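Local atomic coordinates of CBS domain-containing protein (Listeria monocytogenes, PDB entry 6XNU), a protein that binds the second messenger c-di-AMP, probably through its paired CBS domains, and takes part in (p)ppGpp and c-di-AMP homeostasis. Residues A[31-37]-A[138-143]; A[40-46]-A[94-100]; A[58-62]-A[73-77]; A[108-113]-A[129-134]. One frame throughout, in Å; residues are numbered along the deposited sequence.

Contact 1. Residues A[31-37]-A[138-143]; sequences MISAEKV and FEGIVT
Ile32 and Ile141 form the centre of a short antiparallel beta bridge that adds the edge strand 32-33 to strand 138-143, in the four-stranded mixed sheet of a CBS domain. They are a hydrogen-bonded pair: Ile32 N donates a hydrogen bond to Ile141 O at 2.8 Å, nearly in line with the carbonyl, and Ile141 N donates one to Ile32 O. Their side chains run alongside each other on the same face. Ile141 CG1, held between its own backbone N and carbonyl carbon (chi1 64°), lies 3.9 Å from Ile32 CB, and the outer CD1 of Ile32 reaches on to Thr143 CG2 at 3.8 Å. From another side Val37 brings CG2 against Ile141 CG1, the two side chains crossing at a slant.

Met31 lies along the backbone of the partner strand. Its CG is anti to the backbone N (chi1 -177°) and sits 3.3 Å from Ile141 O, SD passes over Gly140 CA, and the bend at chi3 (75°) carries CE to Glu139 O. Glu139 and Gly140 together face Val131, a classic beta bulge. With no side chain at Gly140, the carbonyl of Ile32 can approach its CA closely. At the bulge the bonding weakens: Ala34 N to Glu139 O is a bent, weak bond, while the methyl of Ala34 approaches the Phe138 ring obliquely, 3.7 Å from CD2, and Val37 CG1 meets the ring edge near CZ.

Contact 2. Residues A[40-46]-A[94-100]; sequences VQLGNNL and LEDLKVE
Asn45 and Lys98 bring the two backbones together in a single bridge, where the chain entering helix 46-56 passes the chain approaching helix 99-102. Val99 N donates to Asn44 O at 2.9 Å, nearly along the C=O axis. On the other side of the bridge Leu46 N is shared between Leu97 O and Leu94 O, two weak, bent bonds. Residues 41-44 form a type II turn, closed by Asn44 N to Gln41 O; Gly43 occupies its left-handed position. The carboxamide of Asn44 folds back within the turn, its OD1 accepting from Gln41 N.

Two charged side chains grip the turn through the backbone of Gly43. Glu100, bent at chi2, presents OE1 to Gly43 N on the syn side of the carboxylate, at 2.8 Å and 170°. Lys98 turns at its own chi2 (-48°) to bring NZ within 3.1 Å of Gly43 O. Val99 packs against 40-46: its CG2 lies 3.2 Å from Gln41 O, and CG1 packs on Val40 CG2. Leu46 spreads its branches, CD1 on Leu97 CB at 3.6 Å and CD2 over the Lys98 carbonyl, while its CB touches Leu94 CD2. Asn45, the N-cap of helix 46-56, directs OD1 to His48 N.

Around the contact, Leu94 packs on Phe91 of the second subunit, and Val40 bonds to strand 60-64 through Pro62 and Leu64. Val99 rests on Val63, Ile74 and Ala49, joining helix 99-102 to the sheet and to helix 46-56.

Contact 3. Residues A[58-62]-A[73-77]; sequences YSVIP and LISAA
An antiparallel ladder, mostly buried, joins Ile61 to Ile74 and Pro62 to Leu73 in the hairpin of strands 60-64 and 70-75, about 7 Å from the centre of the chain's fold to the centre of the contact. Ile61 and Ile74 form the hydrogen-bonded pair. Each N donates to the other's carbonyl O at 3.0 Å; Ile61 N approaches in the plane of the Ile74 carbonyl, and Ile74 N nearly in line with that of Ile61. Their side chains stand side by side on one face, Ile61 CG1 touching Ile74 CG2 at 3.7 Å. Each of these two carbons occupies the position between its own backbone N and carbonyl carbon; for Ile61 this is chi1 60°.

The two strands make up two thirds of a three-stranded mixed sheet, with 40-41 beside the first, as expected for one half of a CBS pair. On the Ile61 and Ile74 face lie helix 46-56, through Val52, Leu53 and Cys56, and helix 99-102, through Val99 and Val102.

The opposite face carries Val60, Pro62 and Leu73. Val60 and Leu73 cross at about a right angle, with Val60 CG1 on Leu73 CB at 3.7 Å, and Leu73 CD2 reaches past Ile61 O to Pro62 CA. Where the strands part, a water spans the gap, donating to Ser59 O at 2.6 Å and accepting from Ala76 N at 2.8 Å. Ser75 CB lies 3.3 Å from Ser59 O, while its OG caps the following helix at Met78 N. Ala76 meets Ala76 of the second subunit.

Contact 4. Residues A[108-113]-A[129-134]; sequences PVIKDF and VCVVDS
Ile110 supplies both direct hydrogen bonds of this contact, a parallel pairing in which strand 109-110 lies beside strand 128-132. Its N donates to Cys130 O at 2.8 Å and its O accepts from Val132 N at 2.9 Å, so its amide and carbonyl straddle Val131. Both donors lie nearly in line with the carbonyls they meet. One step earlier a water replaces the direct bond, donating to Pro108 O at 2.6 Å and accepting from Cys130 N at 2.9 Å. The carbonyl of Val109 turns instead to Arg118 NH1 on helix 116-125, the helix that links these strands in a beta-alpha-beta crossover. Asp133 OD1 is engaged beyond the contact by His137 N.

Apolar side chains pack alongside these bonds. Ile110 and Val129 cross at about a right angle; CG1 of the isoleucine, beside its own backbone N (chi1 -68°), carries CD1 to 3.6 Å from Val129 CG1. Val131 CG2 meets Phe113 CZ obliquely, and Lys111 CG lies 4.0 Å from Val132 CG2, the two side chains crossing at a slant. The chemistry implies a short parallel register fixed by the two bonds of Ile110, with water completing the backbone pairing where the strands separate.

How the contacts relate
Contacts 1 and 4 belong to one sheet, their centres about 10 Å apart: strands 138-143 and 128-132 are neighbours, joined by probable hydrogen bonds from Val131 N to Gly140 O and from Glu139 N to Val131 O, while Met31 packs on Val131. Contacts 2 and 3 share the other sheet, linked by a probable hydrogen bond from Val40 N to Pro62 O, with centres about 13 Å apart. Between the sheets, Phe138 and Val37 of contact 1 pack on Pro62 of contact 3, and Leu73 meets Cys130 of contact 4. Contacts 2 and 4 remain apart, about 11 Å between nearest atoms. This two-sheet layout is consistent with a CBS pair, the family unit that probably provides the c-di-AMP site.

Contact 1. Residues A[31-37]-A[138-143]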
# COMPACT_ATOMS: atom_id res chain seq x y z
N MET A 31 -5.30 -11.26 -13.29
CA MET A 31 -6.27 -10.39 -12.63
C MET A 31 -6.80 -11.06 -11.38
O MET A 31 -7.15 -12.25 -11.40
CB MET A 31 -7.42 -10.04 -13.57
CG MET A 31 -8.40 -9.07 -12.95
SD MET A 31 -9.87 -8.80 -13.99
CE MET A 31 -10.76 -10.33 -13.72
N ILE A 32 -6.85 -10.31 -10.29
CA ILE A 32 -7.48 -10.78 -9.06
C ILE A 32 -8.98 -10.53 -9.18
O ILE A 32 -9.40 -9.38 -9.34
CB ILE A 32 -6.90 -10.07 -7.83
CG1 ILE A 32 -5.40 -10.36 -7.73
CG2 ILE A 32 -7.62 -10.52 -6.57
CD1 ILE A 32 -4.68 -9.39 -6.84
N SER A 33 -9.77 -11.59 -9.12
CA SER A 33 -11.21 -11.51 -9.35
C SER A 33 -11.88 -10.63 -8.29
O SER A 33 -11.47 -10.60 -7.13
CB SER A 33 -11.83 -12.91 -9.31
OG SER A 33 -11.39 -13.69 -10.41
N ALA A 34 -12.97 -9.96 -8.70
CA ALA A 34 -13.58 -8.96 -7.83
C ALA A 34 -14.00 -9.52 -6.47
O ALA A 34 -13.94 -8.80 -5.47
CB ALA A 34 -14.80 -8.34 -8.52
N GLU A 35 -14.46 -10.76 -6.41
CA GLU A 35 -14.95 -11.28 -5.13
C GLU A 35 -13.83 -11.50 -4.12
O GLU A 35 -14.12 -11.71 -2.93
CB GLU A 35 -15.73 -12.57 -5.35
CG GLU A 35 -14.89 -13.79 -5.63
CD GLU A 35 -14.50 -13.93 -7.09
OE1 GLU A 35 -14.87 -13.06 -7.91
OE2 GLU A 35 -13.79 -14.92 -7.42
N LYS A 36 -12.57 -11.42 -4.54
CA LYS A 36 -11.42 -11.50 -3.64
C LYS A 36 -10.91 -10.13 -3.22
O LYS A 36 -9.95 -10.05 -2.45
CB LYS A 36 -10.27 -12.28 -4.32
CG LYS A 36 -10.61 -13.71 -4.68
CD LYS A 36 -9.54 -14.31 -5.59
CE LYS A 36 -9.74 -15.80 -5.76
NZ LYS A 36 -8.97 -16.32 -6.93
N VAL A 37 -11.52 -9.05 -3.72
CA VAL A 37 -11.13 -7.68 -3.41
C VAL A 37 -12.23 -7.08 -2.54
O VAL A 37 -13.39 -7.03 -2.97
CB VAL A 37 -10.92 -6.85 -4.68
CG1 VAL A 37 -10.41 -5.45 -4.31
CG2 VAL A 37 -9.96 -7.54 -5.67
N PHE A 138 -17.50 -3.58 -11.94
CA PHE A 138 -16.18 -3.90 -11.40
C PHE A 138 -15.86 -5.38 -11.58
O PHE A 138 -16.62 -6.25 -11.15
CB PHE A 138 -16.14 -3.53 -9.92
CG PHE A 138 -14.83 -3.86 -9.25
CD1 PHE A 138 -13.64 -3.37 -9.75
CD2 PHE A 138 -14.82 -4.64 -8.11
CE1 PHE A 138 -12.43 -3.68 -9.12
CE2 PHE A 138 -13.61 -4.95 -7.47
CZ PHE A 138 -12.43 -4.46 -7.98
N GLU A 139 -14.71 -5.67 -12.20
CA GLU A 139 -14.34 -7.04 -12.53
C GLU A 139 -13.19 -7.59 -11.71
O GLU A 139 -13.10 -8.81 -11.52
CB GLU A 139 -13.97 -7.14 -14.01
CG GLU A 139 -15.13 -6.74 -14.95
CD GLU A 139 -16.18 -7.82 -15.02
OE1 GLU A 139 -17.38 -7.50 -14.87
OE2 GLU A 139 -15.80 -8.99 -15.23
N GLY A 140 -12.30 -6.74 -11.22
CA GLY A 140 -11.11 -7.20 -10.55
C GLY A 140 -10.02 -6.15 -10.64
O GLY A 140 -10.25 -5.02 -11.05
N ILE A 141 -8.81 -6.54 -10.21
CA ILE A 141 -7.67 -5.64 -10.26
C ILE A 141 -6.48 -6.37 -10.87
O ILE A 141 -6.37 -7.60 -10.80
CB ILE A 141 -7.30 -5.06 -8.87
CG1 ILE A 141 -6.85 -6.16 -7.92
CG2 ILE A 141 -8.48 -4.25 -8.28
CD1 ILE A 141 -6.32 -5.62 -6.60
N VAL A 142 -5.61 -5.59 -11.51
CA VAL A 142 -4.30 -6.05 -11.95
C VAL A 142 -3.27 -5.31 -11.12
O VAL A 142 -3.39 -4.10 -10.92
CB VAL A 142 -4.10 -5.78 -13.46
CG1 VAL A 142 -2.69 -6.16 -13.88
CG2 VAL A 142 -5.12 -6.56 -14.27
N THR A 143 -2.26 -6.03 -10.60
CA THR A 143 -1.25 -5.40 -9.76
C THR A 143 0.13 -5.50 -10.40
O THR A 143 0.33 -6.15 -11.42
CB THR A 143 -1.22 -6.00 -8.34
OG1 THR A 143 -0.43 -7.19 -8.30
CG2 THR A 143 -2.64 -6.30 -7.83

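Contact 2. Residues A[40-46]-A[94-100]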
# COMPACT_ATOMS: atom_id res chain seq x y z
N VAL A 40 -16.22 -1.06 -0.53
CA VAL A 40 -17.29 -0.40 0.19
C VAL A 40 -18.29 0.13 -0.84
O VAL A 40 -18.04 0.11 -2.05
CB VAL A 40 -16.77 0.74 1.10
CG1 VAL A 40 -16.02 0.15 2.27
CG2 VAL A 40 -15.88 1.67 0.30
N GLN A 41 -19.44 0.58 -0.34
CA GLN A 41 -20.53 1.06 -1.18
C GLN A 41 -20.77 2.54 -0.94
O GLN A 41 -20.58 3.04 0.17
CB GLN A 41 -21.83 0.29 -0.88
CG GLN A 41 -21.76 -1.21 -1.04
CD GLN A 41 -22.92 -1.90 -0.33
OE1 GLN A 41 -23.34 -2.99 -0.71
NE2 GLN A 41 -23.43 -1.26 0.72
N LEU A 42 -21.21 3.25 -1.99
CA LEU A 42 -21.68 4.62 -1.79
C LEU A 42 -22.68 4.65 -0.64
O LEU A 42 -23.55 3.78 -0.52
CB LEU A 42 -22.34 5.16 -3.06
CG LEU A 42 -21.49 5.28 -4.32
CD1 LEU A 42 -22.36 5.62 -5.53
CD2 LEU A 42 -20.39 6.31 -4.14
N GLY A 43 -22.55 5.66 0.21
CA GLY A 43 -23.41 5.79 1.36
C GLY A 43 -22.90 5.13 2.62
O GLY A 43 -23.40 5.44 3.71
N ASN A 44 -21.93 4.22 2.51
CA ASN A 44 -21.26 3.71 3.70
C ASN A 44 -20.58 4.86 4.44
O ASN A 44 -20.05 5.78 3.81
CB ASN A 44 -20.19 2.67 3.33
CG ASN A 44 -20.77 1.30 3.01
OD1 ASN A 44 -20.07 0.44 2.47
ND2 ASN A 44 -22.04 1.09 3.34
N ASN A 45 -20.58 4.81 5.77
CA ASN A 45 -19.85 5.83 6.49
C ASN A 45 -18.37 5.44 6.60
O ASN A 45 -17.96 4.34 6.23
CB ASN A 45 -20.48 6.09 7.88
CG ASN A 45 -20.36 4.91 8.82
OD1 ASN A 45 -19.28 4.35 9.03
ND2 ASN A 45 -21.48 4.55 9.44
N LEU A 46 -17.57 6.39 7.10
CA LEU A 46 -16.12 6.20 7.13
C LEU A 46 -15.67 5.25 8.23
O LEU A 46 -14.60 4.65 8.13
CB LEU A 46 -15.41 7.54 7.29
CG LEU A 46 -15.65 8.58 6.20
CD1 LEU A 46 -14.66 9.73 6.34
CD2 LEU A 46 -15.58 7.97 4.80
N LEU A 94 -16.30 10.15 12.08
CA LEU A 94 -16.30 9.06 11.11
C LEU A 94 -17.70 8.52 10.89
O LEU A 94 -18.06 8.12 9.78
CB LEU A 94 -15.37 7.94 11.58
CG LEU A 94 -13.91 8.32 11.70
CD1 LEU A 94 -13.15 7.27 12.48
CD2 LEU A 94 -13.32 8.49 10.31
N GLU A 95 -18.51 8.51 11.96
CA GLU A 95 -19.89 8.04 11.88
C GLU A 95 -20.70 8.84 10.87
O GLU A 95 -21.63 8.30 10.26
CB GLU A 95 -20.52 8.14 13.26
CG GLU A 95 -21.87 7.48 13.44
CD GLU A 95 -22.34 7.58 14.88
OE1 GLU A 95 -21.50 7.41 15.79
OE2 GLU A 95 -23.55 7.85 15.10
N ASP A 96 -20.37 10.12 10.68
CA ASP A 96 -21.24 11.02 9.93
C ASP A 96 -20.83 11.24 8.49
O ASP A 96 -21.68 11.59 7.66
CB ASP A 96 -21.32 12.38 10.63
CG ASP A 96 -21.81 12.28 12.07
OD1 ASP A 96 -21.22 12.95 12.95
OD2 ASP A 96 -22.78 11.54 12.33
N LEU A 97 -19.55 11.04 8.15
CA LEU A 97 -19.08 11.26 6.80
C LEU A 97 -19.27 9.98 5.98
O LEU A 97 -19.25 8.88 6.53
CB LEU A 97 -17.61 11.67 6.80
CG LEU A 97 -17.28 13.02 7.44
CD1 LEU A 97 -15.94 12.97 8.16
CD2 LEU A 97 -17.29 14.10 6.37
N LYS A 98 -19.49 10.16 4.68
CA LYS A 98 -19.73 9.07 3.74
C LYS A 98 -18.49 8.83 2.89
O LYS A 98 -17.70 9.74 2.65
CB LYS A 98 -20.91 9.37 2.82
CG LYS A 98 -22.21 9.73 3.52
CD LYS A 98 -22.51 8.73 4.61
CE LYS A 98 -24.00 8.63 4.86
NZ LYS A 98 -24.25 7.54 5.85
N VAL A 99 -18.36 7.59 2.39
CA VAL A 99 -17.17 7.26 1.60
C VAL A 99 -17.05 8.16 0.38
O VAL A 99 -15.95 8.56 -0.02
CB VAL A 99 -17.17 5.77 1.21
CG1 VAL A 99 -16.92 4.89 2.43
CG2 VAL A 99 -18.47 5.39 0.49
N GLU A 100 -18.18 8.49 -0.26
CA GLU A 100 -18.09 9.29 -1.47
C GLU A 100 -17.61 10.70 -1.18
O GLU A 100 -17.15 11.39 -2.10
CB GLU A 100 -19.45 9.32 -2.18
CG GLU A 100 -20.56 9.90 -1.33
CD GLU A 100 -21.37 8.84 -0.60
OE1 GLU A 100 -20.82 7.75 -0.28
OE2 GLU A 100 -22.56 9.09 -0.34

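Contact 3. Residues A[58-62]-A[73-77]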
# COMPACT_ATOMS: atom_id res chain seq x y z
N TYR A 58 -5.79 -4.92 1.82
CA TYR A 58 -5.48 -3.94 0.79
C TYR A 58 -5.45 -2.55 1.42
O TYR A 58 -6.33 -2.21 2.21
CB TYR A 58 -6.52 -3.97 -0.34
CG TYR A 58 -6.45 -5.21 -1.18
CD1 TYR A 58 -5.51 -5.33 -2.19
CD2 TYR A 58 -7.33 -6.27 -0.96
CE1 TYR A 58 -5.43 -6.48 -2.97
CE2 TYR A 58 -7.26 -7.43 -1.75
CZ TYR A 58 -6.31 -7.52 -2.74
OH TYR A 58 -6.22 -8.65 -3.53
N SER A 59 -4.46 -1.73 1.04
CA SER A 59 -4.40 -0.37 1.57
C SER A 59 -5.33 0.59 0.85
O SER A 59 -5.66 1.65 1.40
CB SER A 59 -2.96 0.15 1.52
OG SER A 59 -2.56 0.47 0.21
N VAL A 60 -5.76 0.26 -0.37
CA VAL A 60 -6.72 1.04 -1.14
C VAL A 60 -7.77 0.06 -1.65
O VAL A 60 -7.41 -1.00 -2.18
CB VAL A 60 -6.06 1.78 -2.31
CG1 VAL A 60 -7.11 2.53 -3.13
CG2 VAL A 60 -4.98 2.74 -1.82
N ILE A 61 -9.05 0.41 -1.52
CA ILE A 61 -10.12 -0.48 -1.98
C ILE A 61 -11.10 0.28 -2.86
O ILE A 61 -11.23 1.51 -2.74
CB ILE A 61 -10.86 -1.15 -0.81
CG1 ILE A 61 -11.52 -0.11 0.11
CG2 ILE A 61 -9.93 -2.08 -0.03
CD1 ILE A 61 -12.32 -0.72 1.27
N PRO A 62 -11.80 -0.41 -3.74
CA PRO A 62 -12.78 0.26 -4.60
C PRO A 62 -14.04 0.63 -3.85
O PRO A 62 -14.42 0.01 -2.85
CB PRO A 62 -13.07 -0.79 -5.68
CG PRO A 62 -12.69 -2.10 -5.06
CD PRO A 62 -11.51 -1.79 -4.18
N LEU A 73 -11.96 5.16 -5.27
CA LEU A 73 -10.96 4.42 -4.50
C LEU A 73 -10.81 5.13 -3.17
O LEU A 73 -10.84 6.36 -3.12
CB LEU A 73 -9.62 4.36 -5.23
CG LEU A 73 -9.57 3.64 -6.58
CD1 LEU A 73 -8.23 3.88 -7.26
CD2 LEU A 73 -9.82 2.16 -6.37
N ILE A 74 -10.66 4.36 -2.10
CA ILE A 74 -10.57 4.94 -0.77
C ILE A 74 -9.48 4.23 0.04
O ILE A 74 -9.25 3.03 -0.10
CB ILE A 74 -11.93 4.91 -0.03
CG1 ILE A 74 -11.92 5.81 1.20
CG2 ILE A 74 -12.34 3.48 0.32
CD1 ILE A 74 -13.31 5.97 1.83
N SER A 75 -8.80 5.01 0.88
CA SER A 75 -7.74 4.51 1.74
C SER A 75 -7.91 5.08 3.14
O SER A 75 -8.65 6.04 3.37
CB SER A 75 -6.36 4.91 1.21
OG SER A 75 -6.19 6.32 1.36
N ALA A 76 -7.18 4.49 4.09
CA ALA A 76 -7.18 5.02 5.45
C ALA A 76 -6.64 6.45 5.50
O ALA A 76 -7.12 7.25 6.31
CB ALA A 76 -6.36 4.12 6.37
N ALA A 77 -5.66 6.79 4.66
CA ALA A 77 -5.11 8.14 4.69
C ALA A 77 -6.15 9.16 4.24
O ALA A 77 -6.25 10.25 4.82
CB ALA A 77 -3.86 8.24 3.83
O HOH W 1 -5.33 2.39 3.90

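Contact 4. Residues A[108-113]-A[129-134]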
# COMPACT_ATOMS: atom_id res chain seq x y z
N PRO A 108 -7.37 5.56 -13.10
CA PRO A 108 -7.40 4.85 -14.38
C PRO A 108 -8.16 3.54 -14.25
O PRO A 108 -8.33 2.99 -13.16
CB PRO A 108 -5.92 4.60 -14.68
CG PRO A 108 -5.32 4.43 -13.32
CD PRO A 108 -6.09 5.34 -12.38
N VAL A 109 -8.63 3.04 -15.39
CA VAL A 109 -9.25 1.72 -15.45
C VAL A 109 -8.74 0.97 -16.66
O VAL A 109 -8.22 1.55 -17.61
CB VAL A 109 -10.80 1.78 -15.47
CG1 VAL A 109 -11.35 2.45 -14.21
CG2 VAL A 109 -11.29 2.49 -16.72
N ILE A 110 -8.91 -0.35 -16.61
CA ILE A 110 -8.62 -1.27 -17.70
C ILE A 110 -9.94 -1.84 -18.18
O ILE A 110 -10.74 -2.32 -17.37
CB ILE A 110 -7.67 -2.40 -17.24
CG1 ILE A 110 -6.28 -1.85 -16.91
CG2 ILE A 110 -7.60 -3.52 -18.26
CD1 ILE A 110 -5.47 -2.74 -15.96
N LYS A 111 -10.20 -1.77 -19.48
CA LYS A 111 -11.45 -2.31 -20.01
C LYS A 111 -11.24 -3.54 -20.87
O LYS A 111 -12.22 -4.19 -21.25
CB LYS A 111 -12.19 -1.22 -20.81
CG LYS A 111 -12.57 -0.01 -19.98
CD LYS A 111 -13.99 0.44 -20.26
CE LYS A 111 -14.14 1.94 -20.16
NZ LYS A 111 -15.49 2.39 -20.59
N ASP A 112 -10.00 -3.89 -21.18
CA ASP A 112 -9.65 -5.03 -22.00
C ASP A 112 -8.16 -5.28 -21.84
O ASP A 112 -7.42 -4.42 -21.36
CB ASP A 112 -9.98 -4.79 -23.48
CG ASP A 112 -9.21 -3.62 -24.06
OD1 ASP A 112 -8.04 -3.81 -24.45
OD2 ASP A 112 -9.78 -2.51 -24.11
N PHE A 113 -7.73 -6.47 -22.25
CA PHE A 113 -6.33 -6.85 -22.20
C PHE A 113 -5.70 -6.89 -23.59
O PHE A 113 -4.74 -7.62 -23.82
CB PHE A 113 -6.18 -8.19 -21.50
CG PHE A 113 -6.44 -8.11 -20.02
CD1 PHE A 113 -7.70 -8.33 -19.51
CD2 PHE A 113 -5.41 -7.77 -19.15
CE1 PHE A 113 -7.94 -8.23 -18.14
CE2 PHE A 113 -5.65 -7.66 -17.79
CZ PHE A 113 -6.91 -7.90 -17.29
N VAL A 129 -4.45 -1.45 -10.82
CA VAL A 129 -5.43 -0.78 -11.67
C VAL A 129 -6.68 -1.63 -11.74
O VAL A 129 -6.61 -2.84 -11.94
CB VAL A 129 -4.87 -0.50 -13.08
CG1 VAL A 129 -5.94 0.19 -13.93
CG2 VAL A 129 -3.65 0.39 -12.98
N CYS A 130 -7.83 -0.97 -11.61
CA CYS A 130 -9.10 -1.67 -11.61
C CYS A 130 -9.48 -2.10 -13.03
O CYS A 130 -9.22 -1.38 -13.99
CB CYS A 130 -10.16 -0.75 -11.05
SG CYS A 130 -10.03 -0.55 -9.25
N VAL A 131 -10.11 -3.27 -13.14
CA VAL A 131 -10.66 -3.78 -14.40
C VAL A 131 -12.18 -3.63 -14.34
O VAL A 131 -12.81 -3.98 -13.34
CB VAL A 131 -10.28 -5.25 -14.64
CG1 VAL A 131 -10.82 -5.74 -15.97
CG2 VAL A 131 -8.76 -5.43 -14.59
N VAL A 132 -12.76 -3.07 -15.41
CA VAL A 132 -14.21 -2.87 -15.48
C VAL A 132 -14.66 -3.29 -16.87
O VAL A 132 -13.86 -3.36 -17.80
CB VAL A 132 -14.65 -1.41 -15.21
CG1 VAL A 132 -14.14 -0.91 -13.84
CG2 VAL A 132 -14.18 -0.48 -16.33
N ASP A 133 -15.94 -3.59 -16.99
CA ASP A 133 -16.45 -3.89 -18.32
C ASP A 133 -17.00 -2.59 -18.93
O ASP A 133 -16.87 -1.50 -18.36
CB ASP A 133 -17.44 -5.05 -18.24
CG ASP A 133 -18.80 -4.64 -17.80
OD1 ASP A 133 -18.95 -3.50 -17.35
OD2 ASP A 133 -19.74 -5.46 -17.92
N SER A 134 -17.62 -2.67 -20.11
CA SER A 134 -17.97 -1.43 -20.81
C SER A 134 -19.00 -0.59 -20.06
O SER A 134 -19.06 0.63 -20.29
CB SER A 134 -18.46 -1.74 -22.22
OG SER A 134 -19.28 -2.90 -22.25
O HOH W 2 -7.93 1.84 -10.81